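Local atomic coordinates of pyridoxamine 5'-phosphate oxidase-related, FMN-binding (Mycobacterium smegmatis, PDB entry 3F7E), a protein that probably binds the deazaflavin coenzyme F420 and uses it as an oxidoreductase acting on CH-CH groups, possibly reducing aflatoxin-like compounds. Residues M34-T46 against F94-L106. Sequence-based numbering, arbitrary orientation. Where two conformers were deposited one is given.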
loop_
_atom_site.group_PDB
_atom_site.type_symbol
_atom_site.label_atom_id
_atom_site.label_comp_id
_atom_site.label_asym_id
_atom_site.label_seq_id
_atom_site.Cartn_x
_atom_site.Cartn_y
_atom_site.Cartn_z
HETATM N N MSE A 34 3.605 -1.538 7.000
HETATM C CA MSE A 34 3.395 -1.542 8.472
HETATM C C MSE A 34 3.209 -2.970 9.011
HETATM O O MSE A 34 2.567 -3.777 8.357
HETATM C CB MSE A 34 2.100 -0.764 8.846
HETATM C CG MSE A 34 2.047 0.659 8.383
HETATM SE SE MSE A 34 3.321 1.766 9.348
HETATM C CE MSE A 34 2.721 3.484 8.731
ATOM N N TRP A 35 3.695 -3.264 10.210
ATOM C CA TRP A 35 3.146 -4.381 10.975
ATOM C C TRP A 35 1.734 -4.006 11.432
ATOM O O TRP A 35 1.450 -2.819 11.682
ATOM C CB TRP A 35 4.064 -4.677 12.159
ATOM C CG TRP A 35 5.422 -5.317 11.761
ATOM C CD1 TRP A 35 5.723 -5.965 10.590
ATOM C CD2 TRP A 35 6.593 -5.418 12.577
ATOM N NE1 TRP A 35 7.028 -6.421 10.611
ATOM C CE2 TRP A 35 7.572 -6.106 11.831
ATOM C CE3 TRP A 35 6.915 -4.969 13.862
ATOM C CZ2 TRP A 35 8.850 -6.360 12.333
ATOM C CZ3 TRP A 35 8.196 -5.219 14.358
ATOM C CH2 TRP A 35 9.135 -5.922 13.598
ATOM N N PHE A 36 0.863 -5.010 11.547
ATOM C CA PHE A 36 -0.468 -4.769 12.078
ATOM C C PHE A 36 -0.853 -5.926 12.983
ATOM O O PHE A 36 -0.308 -7.044 12.869
ATOM C CB PHE A 36 -1.527 -4.549 10.972
ATOM C CG PHE A 36 -1.772 -5.758 10.119
ATOM C CD1 PHE A 36 -1.013 -5.975 8.987
ATOM C CD2 PHE A 36 -2.716 -6.716 10.468
ATOM C CE1 PHE A 36 -1.205 -7.103 8.204
ATOM C CE2 PHE A 36 -2.912 -7.846 9.706
ATOM C CZ PHE A 36 -2.160 -8.036 8.564
ATOM N N ALA A 37 -1.849 -5.687 13.829
ATOM C CA ALA A 37 -2.485 -6.751 14.610
ATOM C C ALA A 37 -3.978 -6.739 14.312
ATOM O O ALA A 37 -4.562 -5.681 14.195
ATOM C CB ALA A 37 -2.254 -6.542 16.109
ATOM N N TRP A 38 -4.591 -7.908 14.179
ATOM C CA TRP A 38 -6.022 -8.067 13.938
ATOM C C TRP A 38 -6.597 -8.932 15.040
ATOM O O TRP A 38 -6.060 -10.001 15.322
ATOM C CB TRP A 38 -6.208 -8.757 12.583
ATOM C CG TRP A 38 -7.607 -9.231 12.253
ATOM C CD1 TRP A 38 -8.038 -10.549 12.138
ATOM C CD2 TRP A 38 -8.743 -8.423 11.936
ATOM N NE1 TRP A 38 -9.353 -10.584 11.768
ATOM C CE2 TRP A 38 -9.820 -9.301 11.652
ATOM C CE3 TRP A 38 -8.966 -7.038 11.887
ATOM C CZ2 TRP A 38 -11.083 -8.844 11.294
ATOM C CZ3 TRP A 38 -10.224 -6.582 11.537
ATOM C CH2 TRP A 38 -11.276 -7.489 11.252
ATOM N N ASP A 39 -7.667 -8.469 15.679
ATOM C CA ASP A 39 -8.276 -9.227 16.776
ATOM C C ASP A 39 -9.626 -9.848 16.394
ATOM O O ASP A 39 -10.337 -10.333 17.274
ATOM C CB ASP A 39 -8.403 -8.344 18.036
ATOM C CG ASP A 39 -9.430 -7.251 17.900
ATOM O OD1 ASP A 39 -9.597 -6.523 18.904
ATOM O OD2 ASP A 39 -10.056 -7.139 16.815
ATOM N N GLY A 40 -9.964 -9.847 15.101
ATOM C CA GLY A 40 -11.267 -10.330 14.602
ATOM C C GLY A 40 -12.279 -9.212 14.379
ATOM O O GLY A 40 -13.324 -9.422 13.743
ATOM N N GLU A 41 -11.973 -8.029 14.910
ATOM C CA GLU A 41 -12.872 -6.869 14.817
ATOM C C GLU A 41 -12.180 -5.582 14.342
ATOM O O GLU A 41 -12.707 -4.883 13.500
ATOM C CB GLU A 41 -13.565 -6.637 16.151
ATOM C CG GLU A 41 -14.338 -7.899 16.576
ATOM C CD GLU A 41 -15.131 -7.747 17.819
ATOM O OE1 GLU A 41 -15.146 -6.637 18.404
ATOM O OE2 GLU A 41 -15.760 -8.764 18.200
ATOM N N VAL A 42 -11.003 -5.296 14.888
ATOM C CA VAL A 42 -10.270 -4.075 14.544
ATOM C C VAL A 42 -8.816 -4.398 14.239
ATOM O O VAL A 42 -8.254 -5.399 14.700
ATOM C CB VAL A 42 -10.385 -2.991 15.663
ATOM C CG1 VAL A 42 -11.830 -2.529 15.834
ATOM C CG2 VAL A 42 -9.749 -3.428 16.961
ATOM N N LEU A 43 -8.219 -3.528 13.433
ATOM C CA LEU A 43 -6.772 -3.526 13.147
ATOM C C LEU A 43 -6.094 -2.541 14.087
ATOM O O LEU A 43 -6.643 -1.467 14.367
ATOM C CB LEU A 43 -6.524 -3.050 11.705
ATOM C CG LEU A 43 -7.009 -4.021 10.615
ATOM C CD1 LEU A 43 -7.194 -3.292 9.266
ATOM C CD2 LEU A 43 -6.065 -5.229 10.477
ATOM N N ARG A 44 -4.901 -2.888 14.563
ATOM C CA ARG A 44 -4.109 -1.967 15.385
ATOM C C ARG A 44 -2.709 -1.806 14.790
ATOM O O ARG A 44 -2.108 -2.796 14.316
ATOM C CB ARG A 44 -4.018 -2.480 16.826
ATOM C CG ARG A 44 -5.319 -2.366 17.578
ATOM C CD ARG A 44 -5.170 -2.905 19.029
ATOM N NE ARG A 44 -6.338 -2.613 19.868
ATOM C CZ ARG A 44 -7.418 -3.383 19.926
ATOM N NH1 ARG A 44 -7.478 -4.516 19.234
ATOM N NH2 ARG A 44 -8.441 -3.016 20.677
ATOM N N PHE A 45 -2.213 -0.564 14.848
ATOM C CA PHE A 45 -0.893 -0.182 14.334
ATOM C C PHE A 45 -0.127 0.595 15.395
ATOM O O PHE A 45 -0.734 1.229 16.248
ATOM C CB PHE A 45 -1.040 0.729 13.102
ATOM C CG PHE A 45 -1.908 0.146 12.019
ATOM C CD1 PHE A 45 -3.313 0.312 12.032
ATOM C CD2 PHE A 45 -1.335 -0.591 10.992
ATOM C CE1 PHE A 45 -4.097 -0.238 11.030
ATOM C CE2 PHE A 45 -2.109 -1.136 9.996
ATOM C CZ PHE A 45 -3.494 -0.972 10.013
ATOM N N THR A 46 1.210 0.580 15.296
ATOM C CA THR A 46 2.041 1.409 16.139
ATOM C C THR A 46 2.476 2.631 15.327
ATOM O O THR A 46 2.909 2.513 14.186
ATOM C CB THR A 46 3.271 0.646 16.710
ATOM O OG1 THR A 46 4.064 1.537 17.498
ATOM C CG2 THR A 46 4.161 0.033 15.608
ATOM N N PHE A 94 2.898 -2.092 23.325
ATOM C CA PHE A 94 2.163 -2.531 22.159
ATOM C C PHE A 94 3.125 -2.732 20.978
ATOM O O PHE A 94 3.036 -3.723 20.241
ATOM C CB PHE A 94 1.002 -1.591 21.780
ATOM C CG PHE A 94 0.347 -2.006 20.504
ATOM C CD1 PHE A 94 -0.514 -3.091 20.462
ATOM C CD2 PHE A 94 0.687 -1.380 19.317
ATOM C CE1 PHE A 94 -1.081 -3.511 19.238
ATOM C CE2 PHE A 94 0.137 -1.778 18.126
ATOM C CZ PHE A 94 -0.738 -2.861 18.067
ATOM N N TYR A 95 4.028 -1.768 20.779
ATOM C CA TYR A 95 5.081 -1.921 19.774
ATOM C C TYR A 95 5.781 -3.290 19.927
ATOM O O TYR A 95 6.040 -3.994 18.933
ATOM C CB TYR A 95 6.060 -0.748 19.934
ATOM C CG TYR A 95 7.313 -0.760 19.075
ATOM C CD1 TYR A 95 8.385 -1.594 19.373
ATOM C CD2 TYR A 95 7.437 0.109 17.991
ATOM C CE1 TYR A 95 9.552 -1.571 18.586
ATOM C CE2 TYR A 95 8.573 0.134 17.204
ATOM C CZ TYR A 95 9.626 -0.710 17.503
ATOM O OH TYR A 95 10.758 -0.671 16.713
ATOM N N LEU A 96 6.110 -3.675 21.162
ATOM C CA LEU A 96 6.801 -4.947 21.376
ATOM C C LEU A 96 5.916 -6.163 21.107
ATOM O O LEU A 96 6.409 -7.180 20.622
ATOM C CB LEU A 96 7.380 -5.008 22.786
ATOM C CG LEU A 96 8.564 -4.085 23.058
ATOM C CD1 LEU A 96 9.076 -4.311 24.475
ATOM C CD2 LEU A 96 9.700 -4.346 22.045
ATOM N N LYS A 97 4.619 -6.074 21.406
ATOM C CA LYS A 97 3.707 -7.145 20.990
ATOM C C LYS A 97 3.657 -7.349 19.470
ATOM O O LYS A 97 3.597 -8.494 18.996
ATOM C CB LYS A 97 2.310 -6.873 21.515
ATOM C CG LYS A 97 2.154 -7.045 23.010
ATOM C CD LYS A 97 0.686 -6.849 23.408
ATOM C CE LYS A 97 0.488 -6.995 24.901
ATOM N NZ LYS A 97 0.626 -8.410 25.292
ATOM N N LEU A 98 3.672 -6.250 18.705
ATOM C CA LEU A 98 3.696 -6.353 17.225
ATOM C C LEU A 98 4.999 -6.999 16.779
ATOM O O LEU A 98 4.998 -7.923 15.971
ATOM C CB LEU A 98 3.494 -4.996 16.506
ATOM C CG LEU A 98 2.078 -4.456 16.456
ATOM C CD1 LEU A 98 2.157 -3.155 15.696
ATOM C CD2 LEU A 98 1.283 -5.447 15.687
ATOM N N ASN A 99 6.123 -6.570 17.348
ATOM C CA ASN A 99 7.394 -7.201 17.007
ATOM C C ASN A 99 7.356 -8.703 17.267
ATOM O O ASN A 99 7.816 -9.509 16.434
ATOM C CB ASN A 99 8.546 -6.588 17.779
ATOM C CG ASN A 99 9.847 -7.233 17.411
ATOM O OD1 ASN A 99 10.349 -7.020 16.311
ATOM N ND2 ASN A 99 10.359 -8.090 18.291
ATOM N N ASP A 100 6.781 -9.082 18.408
ATOM C CA ASP A 100 6.659 -10.496 18.758
ATOM C C ASP A 100 5.794 -11.254 17.743
ATOM O O ASP A 100 6.139 -12.386 17.357
ATOM C CB ASP A 100 6.083 -10.632 20.155
ATOM C CG ASP A 100 6.227 -12.034 20.714
ATOM O OD1 ASP A 100 7.335 -12.615 20.657
ATOM O OD2 ASP A 100 5.217 -12.541 21.219
ATOM N N ARG A 101 4.672 -10.661 17.330
ATOM C CA ARG A 101 3.779 -11.258 16.328
ATOM C C ARG A 101 4.528 -11.588 15.022
ATOM O O ARG A 101 4.204 -12.549 14.318
ATOM C CB ARG A 101 2.592 -10.316 16.037
ATOM C CG ARG A 101 1.525 -10.955 15.171
ATOM C CD ARG A 101 0.237 -10.177 15.119
ATOM N NE ARG A 101 0.021 -9.621 13.799
ATOM C CZ ARG A 101 -0.182 -10.318 12.679
ATOM N NH1 ARG A 101 -0.175 -11.649 12.675
ATOM N NH2 ARG A 101 -0.367 -9.671 11.549
ATOM N N TYR A 102 5.526 -10.764 14.709
ATOM C CA TYR A 102 6.288 -10.892 13.474
ATOM C C TYR A 102 7.621 -11.614 13.677
ATOM O O TYR A 102 8.417 -11.720 12.723
ATOM C CB TYR A 102 6.523 -9.496 12.873
ATOM C CG TYR A 102 5.272 -8.973 12.190
ATOM C CD1 TYR A 102 4.214 -8.427 12.938
ATOM C CD2 TYR A 102 5.125 -9.070 10.815
ATOM C CE1 TYR A 102 3.041 -8.000 12.313
ATOM C CE2 TYR A 102 3.965 -8.624 10.167
ATOM C CZ TYR A 102 2.924 -8.093 10.933
ATOM O OH TYR A 102 1.756 -7.650 10.333
ATOM N N ASP A 103 7.882 -12.062 14.915
ATOM C CA ASP A 103 9.192 -12.612 15.296
ATOM C C ASP A 103 10.346 -11.720 14.818
ATOM O O ASP A 103 11.366 -12.188 14.278
ATOM C CB ASP A 103 9.320 -14.064 14.830
ATOM C CG ASP A 103 8.437 -14.997 15.623
ATOM O OD1 ASP A 103 8.703 -15.199 16.828
ATOM O OD2 ASP A 103 7.477 -15.529 15.039
ATOM N N GLY A 104 10.166 -10.422 15.046
ATOM C CA GLY A 104 11.085 -9.404 14.573
ATOM C C GLY A 104 12.264 -9.179 15.495
ATOM O O GLY A 104 12.296 -9.689 16.626
ATOM N N PRO A 105 13.235 -8.394 15.012
ATOM C CA PRO A 105 14.428 -8.087 15.795
ATOM C C PRO A 105 14.261 -6.955 16.815
ATOM O O PRO A 105 15.159 -6.741 17.643
ATOM C CB PRO A 105 15.473 -7.717 14.723
ATOM C CG PRO A 105 14.708 -7.361 13.510
ATOM C CD PRO A 105 13.288 -7.810 13.659
ATOM N N LEU A 106 13.122 -6.252 16.756
ATOM C CA LEU A 106 12.838 -5.065 17.586
ATOM C C LEU A 106 12.290 -5.452 18.952
ATOM O O LEU A 106 11.139 -5.152 19.277
ATOM C CB LEU A 106 11.819 -4.151 16.892
ATOM C CG LEU A 106 12.147 -3.491 15.557
ATOM C CD1 LEU A 106 10.894 -2.854 14.965
ATOM C CD2 LEU A 106 13.272 -2.462 15.709
#
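Trp35 and Tyr102 meet because both turn the ring carbon CG anti to their own carbonyl carbon (chi1 -71° for Trp35), and the two side chains slide past each other in opposite directions. In the conformer given, the five-membered ring of Trp35 lies nearly flat on the Tyr102 phenol, with centroids 3.6 Å apart and planes at 17°, a face-to-face stack. Each CB also sits over the partner's ring, a reciprocal pair of CH-pi contacts. The Tyr102 hydroxyl makes a separate contact: Phe36 N donates to Tyr102 OH at 3.0 Å, nearly straight at 168°, and the same OH is hydrogen-bonded to the carbonyl of Leu16. The carbonyl of Phe36 is taken by Arg101, whose chain bends at chi3 to present its guanidinium edge. Arg101 NE (2.8 Å) and NH2 (2.9 Å) both donate to Phe36 O, which lies in the guanidinium plane, while NH2 also reaches Arg14 O.

In the split-barrel fold of the FMN-binding clan, this packs helix 93-101 against one face of the sheet's marginal strand pair, 37-38 and 43-48; the axes of residues 94-101 and strand 43-46 run roughly crosswise, 8.5 Å apart. Leu98 lies over the pair: its CD2 reaches Ala37 CB at 3.7 Å, and CD1 reaches Thr46 CG2 at 3.8 Å. One turn earlier, Phe94 CZ comes within 3.5 Å of Arg44 CB, and the ring edge faces the backbone of Phe45 and Thr46.

A Schellman motif at Asp103 ends the helix and leads into Gly104. Asn99 spans this turn, accepting from Leu106 N and donating to Gly104 O, and its amide lies beside the six-membered ring of Trp35, the planes steeply inclined to each other.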